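Local coordinates for Alpha/beta hydrolase fold protein (Chitinophaga pinensis, PDB 4PW0), which is of unconfirmed function but probably acts as a hydrolase, having the alpha/beta hydrolase fold, at residues I40-F45 / F114-M119; D91-I96 / A120-D125; G108-G113 / D234-T239. One frame throughout, in Å; residues are numbered along the deposited sequence. Where two conformers were deposited one is given.

From the N terminus the chain meets strand 39-42 first, and contact 1 closes a loop of 68 residues when helix 111-122 packs against it. Contact 2 begins inside that loop, on helix 85-98, and closes beyond it at the C-terminal end of helix 111-122. Contact 3 starts at the turn into the same helix and reaches across 120 residues to the loop before helix 240-248. Each pair of contacts crosses, since their segments alternate along the chain; none nests. Helix 111-122 is common to all three: contacts 1 and 2 join it to the sheet and a neighbouring helix, and contact 3 ties its N-terminal turn to the loop 234-239.

Contact 1: residues I40-F45 / F114-M119; sequences ICFQHF and FIVQYM
Strand 40-42 and helix 114-119 run at 125° between their N-to-C directions, their axes 9.4 Å apart at closest approach, and Phe42 and Ile115 bring their CA atoms nearest. The contact is carried by one aromatic ring on the strand and three side chains on the helix, two aliphatic and one, Met119, a selenomethionine. The side chain of Phe42 leaves the strand toward the helix. Two neighbouring residues of the helix meet different sides of its ring: Val116 CG1 touches the CD1 and CE1 side, 3.5 Å from Phe42 CD1, and Ile115 CG2 touches the CD2 and CE2 side, 3.7 Å from Phe42 CD2. Both methyls approach obliquely. One turn on from Ile115, Met119 meets the ring at CE2 and CZ. Its CG is anti to the backbone N and the chain bends at the last torsion, chi3 -75°, which brings the terminal methyl CE to 3.6 Å from Phe42 CE2. The side chain runs at about a right angle to that of Phe42, and Met119 SE sits 5.2 Å from the centroid of the Phe42 ring, 60° off the normal, an oblique Met-aromatic contact. All four residues are buried, and the meeting is wholly apolar. Phe69 meets the Phe42 ring edge-to-face, while Val106 of strand 104-109 touches both Phe42 and Val116. Just past the strand end, Gln43 OE1 accepts a hydrogen bond from His44 N at 2.9 Å, on a lone pair in the carbonyl plane. This is helix-on-sheet packing of the alpha/beta hydrolase fold: the helix that follows the probable nucleophile elbow lies against the parallel strands, with Phe42 beneath it.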
ATOM      1  N   ILE A  40     -20.902   0.409  -0.446  1.00 17.31           N
ATOM      2  CA  ILE A  40     -21.610   0.173   0.822  0.60 17.80           C
ATOM      3  C   ILE A  40     -20.564  -0.020   1.938  1.00 16.52           C
ATOM      4  O   ILE A  40     -19.653  -0.822   1.796  1.00 16.36           O
ATOM      5  CB  ILE A  40     -22.487  -1.095   0.801  0.60 19.75           C
ATOM      6  CG1 ILE A  40     -23.322  -1.203  -0.488  0.60 21.83           C
ATOM      7  CG2 ILE A  40     -23.381  -1.157   2.042  0.60 20.90           C
ATOM      8  CD1 ILE A  40     -24.267  -0.048  -0.704  0.60 23.19           C
ATOM      9  N   CYS A  41     -20.726   0.720   3.015  1.00 16.89           N
ATOM     10  CA  CYS A  41     -19.768   0.787   4.113  1.00 16.04           C
ATOM     11  C   CYS A  41     -20.300   0.104   5.353  1.00 16.49           C
ATOM     12  O   CYS A  41     -21.467   0.287   5.731  1.00 18.06           O
ATOM     13  CB  CYS A  41     -19.408   2.248   4.432  1.00 16.80           C
ATOM     14  SG  CYS A  41     -18.687   3.124   3.041  1.00 19.22           S
ATOM     15  N   PHE A  42     -19.441  -0.655   6.013  1.00 15.82           N
ATOM     16  CA  PHE A  42     -19.779  -1.495   7.153  1.00 15.92           C
ATOM     17  C   PHE A  42     -18.921  -1.116   8.344  1.00 15.69           C
ATOM     18  O   PHE A  42     -17.700  -1.143   8.261  1.00 15.73           O
ATOM     19  CB  PHE A  42     -19.607  -2.986   6.837  1.00 15.75           C
ATOM     20  CG  PHE A  42     -20.448  -3.468   5.679  1.00 15.89           C
ATOM     21  CD1 PHE A  42     -20.093  -3.185   4.374  1.00 16.36           C
ATOM     22  CD2 PHE A  42     -21.584  -4.236   5.908  1.00 18.66           C
ATOM     23  CE1 PHE A  42     -20.853  -3.637   3.293  1.00 17.52           C
ATOM     24  CE2 PHE A  42     -22.346  -4.678   4.831  1.00 19.06           C
ATOM     25  CZ  PHE A  42     -21.999  -4.358   3.543  1.00 18.62           C
ATOM     26  N   GLN A  43     -19.584  -0.742   9.421  1.00 14.96           N
ATOM     27  CA  GLN A  43     -18.952  -0.015  10.543  1.00 15.56           C
ATOM     28  C   GLN A  43     -18.236  -0.892  11.575  1.00 14.68           C
ATOM     29  O   GLN A  43     -18.450  -2.112  11.658  1.00 16.24           O
ATOM     30  CB  GLN A  43     -20.030   0.866  11.200  1.00 16.04           C
ATOM     31  CG  GLN A  43     -19.610   1.901  12.228  1.00 15.58           C
ATOM     32  CD  GLN A  43     -18.565   2.866  11.743  1.00 15.47           C
ATOM     33  OE1 GLN A  43     -17.428   2.492  11.378  1.00 16.57           O
ATOM     34  NE2 GLN A  43     -18.956   4.144  11.655  1.00 17.62           N
ATOM     35  N   HIS A  44     -17.383  -0.246  12.369  1.00 14.79           N
ATOM     36  CA  HIS A  44     -16.669  -0.896  13.474  1.00 15.10           C
ATOM     37  C   HIS A  44     -17.471  -1.182  14.710  1.00 18.67           C
ATOM     38  O   HIS A  44     -18.610  -0.740  14.824  1.00 18.71           O
ATOM     39  CB  HIS A  44     -15.457  -0.016  13.847  1.00 16.19           C
ATOM     40  CG  HIS A  44     -15.782   1.260  14.586  1.00 16.29           C
ATOM     41  ND1 HIS A  44     -16.061   1.292  15.928  1.00 17.91           N
ATOM     42  CD2 HIS A  44     -15.771   2.557  14.195  1.00 17.07           C
ATOM     43  CE1 HIS A  44     -16.269   2.542  16.318  1.00 18.45           C
ATOM     44  NE2 HIS A  44     -16.063   3.327  15.298  1.00 17.26           N
ATOM     45  N   PHE A  45     -16.826  -1.825  15.707  1.00 18.97           N
ATOM     46  CA  PHE A  45     -17.436  -2.188  17.040  1.00 18.01           C
ATOM     47  C   PHE A  45     -17.888  -0.967  17.812  1.00 18.10           C
ATOM     48  O   PHE A  45     -17.106  -0.113  18.123  1.00 18.01           O
ATOM     49  CB  PHE A  45     -16.389  -2.933  17.879  1.00 19.06           C
ATOM     50  CG  PHE A  45     -16.775  -3.251  19.307  1.00 18.81           C
ATOM     51  CD1 PHE A  45     -17.915  -3.980  19.603  1.00 19.61           C
ATOM     52  CD2 PHE A  45     -15.973  -2.885  20.350  1.00 19.88           C
ATOM     53  CE1 PHE A  45     -18.225  -4.281  20.918  1.00 18.66           C
ATOM     54  CE2 PHE A  45     -16.286  -3.154  21.666  1.00 19.78           C
ATOM     55  CZ  PHE A  45     -17.432  -3.879  21.966  1.00 19.39           C
ATOM     56  N   PHE A 114     -15.092  -8.105   8.884  1.00 14.43           N
ATOM     57  CA  PHE A 114     -15.477  -9.522   8.956  1.00 14.35           C
ATOM     58  C   PHE A 114     -16.730  -9.764   8.094  1.00 15.76           C
ATOM     59  O   PHE A 114     -16.794 -10.721   7.285  1.00 16.36           O
ATOM     60  CB  PHE A 114     -15.867  -9.934  10.378  1.00 15.29           C
ATOM     61  CG  PHE A 114     -14.832  -9.720  11.441  1.00 14.62           C
ATOM     62  CD1 PHE A 114     -13.486  -9.525  11.166  1.00 15.21           C
ATOM     63  CD2 PHE A 114     -15.224  -9.722  12.755  1.00 15.55           C
ATOM     64  CE1 PHE A 114     -12.568  -9.294  12.189  1.00 15.12           C
ATOM     65  CE2 PHE A 114     -14.323  -9.530  13.773  1.00 15.93           C
ATOM     66  CZ  PHE A 114     -12.994  -9.329  13.522  1.00 14.91           C
ATOM     67  N   ILE A 115     -17.688  -8.848   8.179  1.00 14.85           N
ATOM     68  CA  ILE A 115     -18.947  -8.969   7.423  1.00 15.42           C
ATOM     69  C   ILE A 115     -18.674  -8.972   5.925  1.00 16.15           C
ATOM     70  O   ILE A 115     -19.261  -9.788   5.179  1.00 17.67           O
ATOM     71  CB  ILE A 115     -19.935  -7.855   7.830  1.00 16.98           C
ATOM     72  CG1 ILE A 115     -20.434  -8.081   9.264  1.00 16.52           C
ATOM     73  CG2 ILE A 115     -21.147  -7.808   6.878  1.00 18.09           C
ATOM     74  CD1 ILE A 115     -21.133  -6.882   9.894  1.00 17.99           C
ATOM     75  N   VAL A 116     -17.769  -8.126   5.428  1.00 16.26           N
ATOM     76  CA  VAL A 116     -17.579  -8.100   3.962  1.00 15.79           C
ATOM     77  C   VAL A 116     -16.920  -9.384   3.480  1.00 16.60           C
ATOM     78  O   VAL A 116     -17.183  -9.797   2.366  1.00 18.21           O
ATOM     79  CB  VAL A 116     -16.804  -6.867   3.472  1.00 17.11           C
ATOM     80  CG1 VAL A 116     -17.583  -5.595   3.825  1.00 17.58           C
ATOM     81  CG2 VAL A 116     -15.367  -6.779   4.001  1.00 16.98           C
ATOM     82  N   GLN A 117     -16.059  -9.999   4.292  1.00 15.86           N
ATOM     83  CA  GLN A 117     -15.474 -11.304   3.916  1.00 15.81           C
ATOM     84  C   GLN A 117     -16.581 -12.372   3.814  1.00 18.07           C
ATOM     85  O   GLN A 117     -16.647 -13.115   2.847  1.00 19.28           O
ATOM     86  CB  GLN A 117     -14.464 -11.766   4.924  1.00 17.08           C
ATOM     87  CG  GLN A 117     -13.182 -10.952   4.994  1.00 15.91           C
ATOM     88  CD  GLN A 117     -12.322 -11.416   6.146  1.00 16.19           C
ATOM     89  OE1 GLN A 117     -11.827 -12.548   6.143  1.00 18.42           O
ATOM     90  NE2 GLN A 117     -12.105 -10.542   7.109  1.00 16.85           N
ATOM     91  N   TYR A 118     -17.432 -12.439   4.833  1.00 17.24           N
ATOM     92  CA  TYR A 118     -18.495 -13.422   4.853  1.00 17.87           C
ATOM     93  C   TYR A 118     -19.463 -13.172   3.690  1.00 17.33           C
ATOM     94  O   TYR A 118     -19.918 -14.118   3.018  1.00 20.04           O
ATOM     95  CB  TYR A 118     -19.197 -13.447   6.215  1.00 19.66           C
ATOM     96  CG  TYR A 118     -20.037 -14.691   6.384  1.00 20.53           C
ATOM     97  CD1 TYR A 118     -19.433 -15.902   6.627  1.00 26.45           C
ATOM     98  CD2 TYR A 118     -21.393 -14.672   6.233  1.00 19.30           C
ATOM     99  CE1 TYR A 118     -20.160 -17.076   6.719  1.00 28.35           C
ATOM    100  CE2 TYR A 118     -22.147 -15.859   6.320  1.00 22.43           C
ATOM    101  CZ  TYR A 118     -21.531 -17.034   6.579  1.00 24.13           C
ATOM    102  OH  TYR A 118     -22.279 -18.203   6.669  1.00 30.26           O
HETATM  103  N   MSE A 119     -19.790 -11.917   3.424  1.00 17.56           N
HETATM  104  CA  MSE A 119     -20.697 -11.561   2.325  1.00 17.29           C
HETATM  105  C   MSE A 119     -20.140 -11.973   0.995  1.00 19.47           C
HETATM  106  O   MSE A 119     -20.875 -12.450   0.111  1.00 20.65           O
HETATM  107  CB  MSE A 119     -20.993 -10.051   2.312  1.00 18.80           C
HETATM  108  CG  MSE A 119     -22.222  -9.712   1.472  1.00 19.55           C
HETATM  109 SE   MSE A 119     -22.643  -7.820   1.490  0.65 21.45          SE
HETATM  110  CE  MSE A 119     -23.394  -7.800   3.261  1.00 20.39           C
TER

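Contact 2: residues D91-I96 / A120-D125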
ATOM      1  N   ASP A  91     -28.643  -9.817   7.558  1.00 19.26           N
ATOM      2  CA  ASP A  91     -29.403  -8.598   7.824  1.00 19.63           C
ATOM      3  C   ASP A  91     -28.980  -7.460   6.893  1.00 20.53           C
ATOM      4  O   ASP A  91     -29.799  -6.746   6.293  1.00 21.75           O
ATOM      5  CB  ASP A  91     -29.288  -8.162   9.277  1.00 21.81           C
ATOM      6  CG  ASP A  91     -29.917  -9.171  10.272  1.00 21.89           C
ATOM      7  OD1 ASP A  91     -30.804  -9.997   9.821  1.00 26.62           O
ATOM      8  OD2 ASP A  91     -29.576  -9.132  11.483  1.00 21.43           O
ATOM      9  N   ALA A  92     -27.669  -7.283   6.728  1.00 19.34           N
ATOM     10  CA  ALA A  92     -27.214  -6.275   5.819  1.00 19.66           C
ATOM     11  C   ALA A  92     -27.712  -6.494   4.399  1.00 20.46           C
ATOM     12  O   ALA A  92     -28.070  -5.568   3.701  1.00 21.21           O
ATOM     13  CB  ALA A  92     -25.680  -6.170   5.821  1.00 18.38           C
ATOM     14  N   LEU A  93     -27.704  -7.742   3.960  1.00 20.10           N
ATOM     15  CA  LEU A  93     -28.170  -8.064   2.634  1.00 21.50           C
ATOM     16  C   LEU A  93     -29.657  -7.758   2.445  1.00 22.09           C
ATOM     17  O   LEU A  93     -30.035  -7.258   1.390  1.00 24.92           O
ATOM     18  CB  LEU A  93     -27.885  -9.535   2.331  1.00 22.34           C
ATOM     19  CG  LEU A  93     -26.445  -9.862   1.939  1.00 23.60           C
ATOM     20  CD1 LEU A  93     -26.208 -11.375   2.011  1.00 25.77           C
ATOM     21  CD2 LEU A  93     -26.125  -9.312   0.568  1.00 24.21           C
ATOM     22  N   GLU A  94     -30.478  -7.997   3.467  1.00 22.51           N
ATOM     23  CA  GLU A  94     -31.916  -7.674   3.335  0.70 24.15           C
ATOM     24  C   GLU A  94     -32.076  -6.155   3.167  1.00 24.25           C
ATOM     25  O   GLU A  94     -32.886  -5.680   2.377  1.00 25.70           O
ATOM     26  CB  GLU A  94     -32.769  -8.267   4.478  0.70 27.76           C
ATOM     27  CG  GLU A  94     -32.751  -7.562   5.827  0.70 26.35           C
ATOM     28  CD  GLU A  94     -33.724  -8.099   6.873  0.70 27.05           C
ATOM     29  OE1 GLU A  94     -34.443  -9.091   6.590  0.70 31.51           O
ATOM     30  OE2 GLU A  94     -33.744  -7.538   8.001  0.70 23.53           O
ATOM     31  N   PHE A  95     -31.271  -5.384   3.886  1.00 21.89           N
ATOM     32  CA  PHE A  95     -31.281  -3.938   3.790  1.00 22.16           C
ATOM     33  C   PHE A  95     -30.860  -3.460   2.421  1.00 24.00           C
ATOM     34  O   PHE A  95     -31.544  -2.632   1.813  1.00 24.38           O
ATOM     35  CB  PHE A  95     -30.377  -3.331   4.891  1.00 20.86           C
ATOM     36  CG  PHE A  95     -29.958  -1.919   4.631  1.00 21.60           C
ATOM     37  CD1 PHE A  95     -30.861  -0.870   4.673  1.00 23.39           C
ATOM     38  CD2 PHE A  95     -28.628  -1.632   4.313  1.00 21.40           C
ATOM     39  CE1 PHE A  95     -30.454   0.414   4.392  1.00 23.35           C
ATOM     40  CE2 PHE A  95     -28.230  -0.354   4.031  1.00 23.07           C
ATOM     41  CZ  PHE A  95     -29.148   0.679   4.049  1.00 21.27           C
ATOM     42  N   ILE A  96     -29.729  -3.952   1.928  1.00 21.53           N
ATOM     43  CA  ILE A  96     -29.161  -3.467   0.680  1.00 23.56           C
ATOM     44  C   ILE A  96     -30.117  -3.821  -0.472  1.00 27.38           C
ATOM     45  O   ILE A  96     -30.384  -3.001  -1.356  1.00 26.81           O
ATOM     46  CB  ILE A  96     -27.790  -4.111   0.451  1.00 21.96           C
ATOM     47  CG1 ILE A  96     -26.793  -3.648   1.528  1.00 22.11           C
ATOM     48  CG2 ILE A  96     -27.288  -3.787  -0.933  1.00 26.31           C
ATOM     49  CD1 ILE A  96     -25.555  -4.526   1.596  1.00 22.47           C
ATOM     50  N   ALA A 120     -18.841 -11.789   0.804  1.00 18.67           N
ATOM     51  CA  ALA A 120     -18.224 -12.191  -0.441  1.00 19.78           C
ATOM     52  C   ALA A 120     -18.273 -13.708  -0.623  1.00 21.21           C
ATOM     53  O   ALA A 120     -18.324 -14.202  -1.783  1.00 22.60           O
ATOM     54  CB  ALA A 120     -16.767 -11.707  -0.474  1.00 20.62           C
ATOM     55  N   HIS A 121     -18.234 -14.432   0.476  1.00 20.25           N
ATOM     56  CA  HIS A 121     -18.374 -15.872   0.461  1.00 21.28           C
ATOM     57  C   HIS A 121     -19.779 -16.335   0.070  1.00 24.10           C
ATOM     58  O   HIS A 121     -19.935 -17.201  -0.832  1.00 24.92           O
ATOM     59  CB  HIS A 121     -17.958 -16.512   1.794  1.00 22.21           C
ATOM     60  CG  HIS A 121     -18.247 -17.971   1.858  1.00 24.23           C
ATOM     61  ND1 HIS A 121     -17.706 -18.870   0.969  1.00 26.46           N
ATOM     62  CD2 HIS A 121     -19.058 -18.680   2.677  1.00 25.80           C
ATOM     63  CE1 HIS A 121     -18.171 -20.081   1.240  1.00 30.76           C
ATOM     64  NE2 HIS A 121     -18.989 -19.994   2.275  1.00 28.17           N
ATOM     65  N   ILE A 122     -20.798 -15.730   0.689  1.00 21.32           N
ATOM     66  CA  ILE A 122     -22.164 -16.198   0.465  1.00 22.45           C
ATOM     67  C   ILE A 122     -22.863 -15.595  -0.745  1.00 23.61           C
ATOM     68  O   ILE A 122     -23.817 -16.212  -1.288  1.00 26.61           O
ATOM     69  CB  ILE A 122     -23.060 -16.121   1.727  1.00 23.55           C
ATOM     70  CG1 ILE A 122     -23.335 -14.697   2.185  1.00 23.47           C
ATOM     71  CG2 ILE A 122     -22.491 -17.013   2.828  1.00 24.94           C
ATOM     72  CD1 ILE A 122     -24.445 -14.606   3.224  1.00 25.34           C
ATOM     73  N   GLN A 123     -22.498 -14.357  -1.097  1.00 22.02           N
ATOM     74  CA  GLN A 123     -23.104 -13.640  -2.183  1.00 22.18           C
ATOM     75  C   GLN A 123     -22.071 -13.010  -3.112  1.00 21.19           C
ATOM     76  O   GLN A 123     -22.109 -11.809  -3.358  1.00 22.47           O
ATOM     77  CB  GLN A 123     -24.106 -12.629  -1.704  1.00 23.74           C
ATOM     78  CG  GLN A 123     -25.418 -13.211  -1.224  1.00 27.70           C
ATOM     79  CD  GLN A 123     -26.286 -13.772  -2.341  1.00 33.18           C
ATOM     80  OE1 GLN A 123     -26.126 -13.492  -3.529  1.00 33.46           O
ATOM     81  NE2 GLN A 123     -27.219 -14.553  -1.947  1.00 41.26           N
ATOM     82  N   PRO A 124     -21.173 -13.844  -3.654  1.00 23.04           N
ATOM     83  CA  PRO A 124     -20.086 -13.300  -4.466  1.00 21.77           C
ATOM     84  C   PRO A 124     -20.521 -12.443  -5.630  1.00 22.05           C
ATOM     85  O   PRO A 124     -19.857 -11.463  -5.959  1.00 24.14           O
ATOM     86  CB  PRO A 124     -19.347 -14.539  -4.970  1.00 22.30           C
ATOM     87  CG  PRO A 124     -20.352 -15.637  -4.868  1.00 23.26           C
ATOM     88  CD  PRO A 124     -21.143 -15.320  -3.635  1.00 24.32           C
ATOM     89  N   ASP A 125     -21.636 -12.796  -6.294  1.00 23.89           N
ATOM     90  CA  ASP A 125     -22.016 -12.110  -7.490  1.00 24.75           C
ATOM     91  C   ASP A 125     -22.643 -10.731  -7.259  1.00 23.82           C
ATOM     92  O   ASP A 125     -22.817  -9.962  -8.221  1.00 25.86           O
ATOM     93  CB  ASP A 125     -22.978 -12.999  -8.285  1.00 28.72           C
ATOM     94  CG  ASP A 125     -22.320 -14.280  -8.797  1.00 34.52           C
ATOM     95  OD1 ASP A 125     -21.069 -14.384  -8.827  1.00 36.61           O
ATOM     96  OD2 ASP A 125     -23.071 -15.190  -9.210  1.00 40.55           O
TER
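Apolar packing joins the segments, through Leu93 of helix 85-98, Ile122 at the end of helix 111-122 and Gln123 just after it. A single methyl of Leu93 does the touching: Leu93 CD1 lies 3.9 Å from Ile122 CD1 and 3.8 Å from Gln123 CG. Both partners meet the leucine at a slant, one offering the tip of its chain and the other a methylene partway along. Ile122 reaches across with its CG1 between the backbone N and the carbonyl carbon (chi1 66°) and CD1 extended beyond it. In Gln123, the first residue to leave helical backbone angles, the chain folds at chi2 (-71°), leaving CG against the leucine methyl while the amide turns off beyond. Met119 also touches Leu93, carrying the packing inward toward the buried Phe42.

The polar bonds nearby belong to one helix: Glu94, next to Leu93, is hydrogen-bonded to Tyr26 and Asn22.

The contact is small and lies near the surface, with all three touching residues partly exposed. It is packing between two helices of the alpha/beta hydrolase fold, at the C-terminal end of the one that follows the probable nucleophile elbow.

Contact 3: residues G108-G113 / D234-T239; sequences GFSLGG and DEMMDT
Ser110 holds OG anti to its backbone N, and Met237 folds at chi2 (-69°) before extending through chi3, so that Met237 CE arrives 3.4 Å from Ser110 OG. The serine lies in a Gly-Phe-Ser-Leu-Gly sequence that fits the nucleophile elbow of the alpha/beta hydrolase fold, the sharp turn from strand 104-109 into helix 111-122. Its backbone carries the strain expected there, with a positive phi of 64°. Gly108 and Gly112 flank the bend closely.

Two selenomethionines, Met236 and Met237, approach the serine hydroxyl. Met237 CE also comes 3.9 Å from Ser110 CA. Met236 SE stands 4.0 Å from Ser110 OG, its chain bent at chi3. Both meetings are van der Waals contacts between buried groups. They bring the elbow close to the loop bearing Asp234, whose OD2 is hydrogen-bonded to His262 ND1 and Gln230 NE2. With Ser110 and His262, this aspartate probably completes a Ser-His-Asp triad; the side chain of Ser110 also touches His262.

Within the loop 234-239, Asp234 N donates to Thr239 OG1 at 2.9 Å, and Thr239 packs on Tyr243 of the second subunit. Asp234 OD1 accepts a hydrogen bond from Met237 N in an Asx motif, with a weak second bond from Met236 N. The stronger of the two, 3.0 Å from Met237 N to Asp234 OD1, reaches the oxygen from above the carboxylate plane, 65° out of it.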
ATOM      1  N   GLY A 108     -15.323  -2.471   4.600  1.00 14.13           N
ATOM      2  CA  GLY A 108     -15.608  -2.931   5.939  1.00 15.55           C
ATOM      3  C   GLY A 108     -14.448  -2.565   6.863  1.00 14.58           C
ATOM      4  O   GLY A 108     -13.303  -2.935   6.590  1.00 15.07           O
ATOM      5  N   PHE A 109     -14.788  -1.911   7.984  1.00 14.12           N
ATOM      6  CA  PHE A 109     -13.805  -1.567   9.012  1.00 13.33           C
ATOM      7  C   PHE A 109     -14.072  -2.406  10.258  1.00 13.47           C
ATOM      8  O   PHE A 109     -15.184  -2.407  10.779  1.00 14.57           O
ATOM      9  CB  PHE A 109     -13.939  -0.071   9.326  1.00 14.05           C
ATOM     10  CG  PHE A 109     -13.042   0.435  10.463  1.00 14.55           C
ATOM     11  CD1 PHE A 109     -11.751  -0.024  10.608  1.00 14.47           C
ATOM     12  CD2 PHE A 109     -13.499   1.420  11.338  1.00 14.91           C
ATOM     13  CE1 PHE A 109     -10.938   0.444  11.630  1.00 15.76           C
ATOM     14  CE2 PHE A 109     -12.678   1.919  12.328  1.00 17.33           C
ATOM     15  CZ  PHE A 109     -11.392   1.418  12.480  1.00 15.60           C
ATOM     16  N   SER A 110     -13.048  -3.138  10.729  1.00 13.41           N
ATOM     17  CA  SER A 110     -13.080  -3.866  12.005  1.00 14.03           C
ATOM     18  C   SER A 110     -14.187  -4.958  11.898  1.00 14.69           C
ATOM     19  O   SER A 110     -14.123  -5.766  10.960  1.00 14.53           O
ATOM     20  CB  SER A 110     -13.242  -2.884  13.142  1.00 15.41           C
ATOM     21  OG  SER A 110     -13.256  -3.610  14.367  1.00 16.97           O
ATOM     22  N   LEU A 111     -15.195  -4.961  12.767  1.00 14.53           N
ATOM     23  CA  LEU A 111     -16.318  -5.879  12.617  1.00 14.98           C
ATOM     24  C   LEU A 111     -16.877  -5.875  11.188  1.00 14.56           C
ATOM     25  O   LEU A 111     -17.178  -6.930  10.609  1.00 15.52           O
ATOM     26  CB  LEU A 111     -17.394  -5.444  13.599  1.00 17.20           C
ATOM     27  CG  LEU A 111     -18.727  -6.150  13.473  1.00 17.92           C
ATOM     28  CD1 LEU A 111     -18.586  -7.633  13.690  1.00 19.18           C
ATOM     29  CD2 LEU A 111     -19.704  -5.552  14.484  1.00 20.35           C
ATOM     30  N   GLY A 112     -16.994  -4.686  10.583  1.00 13.52           N
ATOM     31  CA  GLY A 112     -17.449  -4.597   9.235  1.00 14.40           C
ATOM     32  C   GLY A 112     -16.557  -5.308   8.236  1.00 14.70           C
ATOM     33  O   GLY A 112     -17.028  -5.801   7.204  1.00 15.64           O
ATOM     34  N   GLY A 113     -15.253  -5.353   8.533  1.00 14.50           N
ATOM     35  CA  GLY A 113     -14.330  -6.103   7.713  1.00 15.36           C
ATOM     36  C   GLY A 113     -14.538  -7.606   7.789  1.00 15.73           C
ATOM     37  O   GLY A 113     -14.153  -8.333   6.852  1.00 17.17           O
ATOM     38  N   ASP A 234      -1.814  -2.907  15.127  1.00 13.86           N
ATOM     39  CA  ASP A 234      -3.208  -3.038  15.530  1.00 13.95           C
ATOM     40  C   ASP A 234      -3.237  -4.121  16.636  1.00 14.52           C
ATOM     41  O   ASP A 234      -3.083  -5.306  16.375  1.00 15.35           O
ATOM     42  CB  ASP A 234      -4.096  -3.420  14.350  1.00 14.29           C
ATOM     43  CG  ASP A 234      -5.535  -3.604  14.717  1.00 13.76           C
ATOM     44  OD1 ASP A 234      -5.850  -3.836  15.889  1.00 14.23           O
ATOM     45  OD2 ASP A 234      -6.396  -3.530  13.776  1.00 13.83           O
ATOM     46  N   GLU A 235      -3.363  -3.664  17.886  1.00 14.35           N
ATOM     47  CA  GLU A 235      -3.417  -4.554  19.057  0.60 15.74           C
ATOM     48  C   GLU A 235      -4.619  -5.504  19.069  1.00 15.37           C
ATOM     49  O   GLU A 235      -4.556  -6.624  19.603  1.00 18.65           O
ATOM     50  CB  GLU A 235      -3.442  -3.713  20.366  0.60 16.89           C
ATOM     51  CG  GLU A 235      -3.442  -4.560  21.633  0.60 21.69           C
ATOM     52  CD  GLU A 235      -3.231  -3.840  22.970  0.60 24.80           C
ATOM     53  OE1 GLU A 235      -3.431  -2.608  23.103  0.60 21.59           O
ATOM     54  OE2 GLU A 235      -2.857  -4.577  23.931  0.60 26.96           O
HETATM   55  N   MSE A 236      -5.752  -5.031  18.543  1.00 14.32           N
HETATM   56  CA  MSE A 236      -6.980  -5.802  18.553  1.00 14.31           C
HETATM   57  C   MSE A 236      -6.926  -6.977  17.585  1.00 14.80           C
HETATM   58  O   MSE A 236      -7.416  -8.061  17.892  1.00 15.86           O
HETATM   59  CB  MSE A 236      -8.132  -4.841  18.182  1.00 15.28           C
HETATM   60  CG  MSE A 236      -9.489  -5.522  18.169  1.00 15.98           C
HETATM   61 SE   MSE A 236     -10.895  -4.326  17.529  0.65 16.80          SE
HETATM   62  CE  MSE A 236     -10.762  -2.985  18.918  1.00 19.15           C
HETATM   63  N   MSE A 237      -6.386  -6.715  16.382  1.00 14.52           N
HETATM   64  CA  MSE A 237      -6.490  -7.649  15.270  1.00 13.88           C
HETATM   65  C   MSE A 237      -5.172  -8.322  14.907  1.00 14.28           C
HETATM   66  O   MSE A 237      -5.220  -9.316  14.170  1.00 14.78           O
HETATM   67  CB  MSE A 237      -6.963  -6.905  14.029  1.00 13.87           C
HETATM   68  CG  MSE A 237      -8.330  -6.249  14.162  1.00 15.02           C
HETATM   69 SE   MSE A 237      -9.748  -7.597  14.280  0.65 16.00          SE
HETATM   70  CE  MSE A 237     -11.250  -6.380  14.367  1.00 16.19           C
ATOM     71  N   ASP A 238      -4.049  -7.759  15.375  1.00 13.84           N
ATOM     72  CA  ASP A 238      -2.636  -8.129  15.042  1.00 15.11           C
ATOM     73  C   ASP A 238      -2.371  -7.703  13.577  1.00 13.52           C
ATOM     74  O   ASP A 238      -2.947  -8.274  12.647  1.00 14.66           O
ATOM     75  CB  ASP A 238      -2.355  -9.627  15.284  1.00 14.99           C
ATOM     76  CG  ASP A 238      -0.882  -9.984  15.139  1.00 17.93           C
ATOM     77  OD1 ASP A 238      -0.101  -9.217  14.544  1.00 17.33           O
ATOM     78  OD2 ASP A 238      -0.493 -11.040  15.706  1.00 22.65           O
ATOM     79  N   THR A 239      -1.487  -6.749  13.389  1.00 13.52           N
ATOM     80  CA  THR A 239      -1.125  -6.321  12.063  1.00 14.31           C
ATOM     81  C   THR A 239      -0.747  -7.493  11.165  1.00 14.54           C
ATOM     82  O   THR A 239      -1.064  -7.473   9.974  1.00 14.67           O
ATOM     83  CB  THR A 239      -0.033  -5.279  12.152  1.00 14.68           C
ATOM     84  OG1 THR A 239      -0.604  -4.106  12.751  1.00 15.19           O
ATOM     85  CG2 THR A 239       0.568  -4.933  10.789  1.00 14.96           C
TER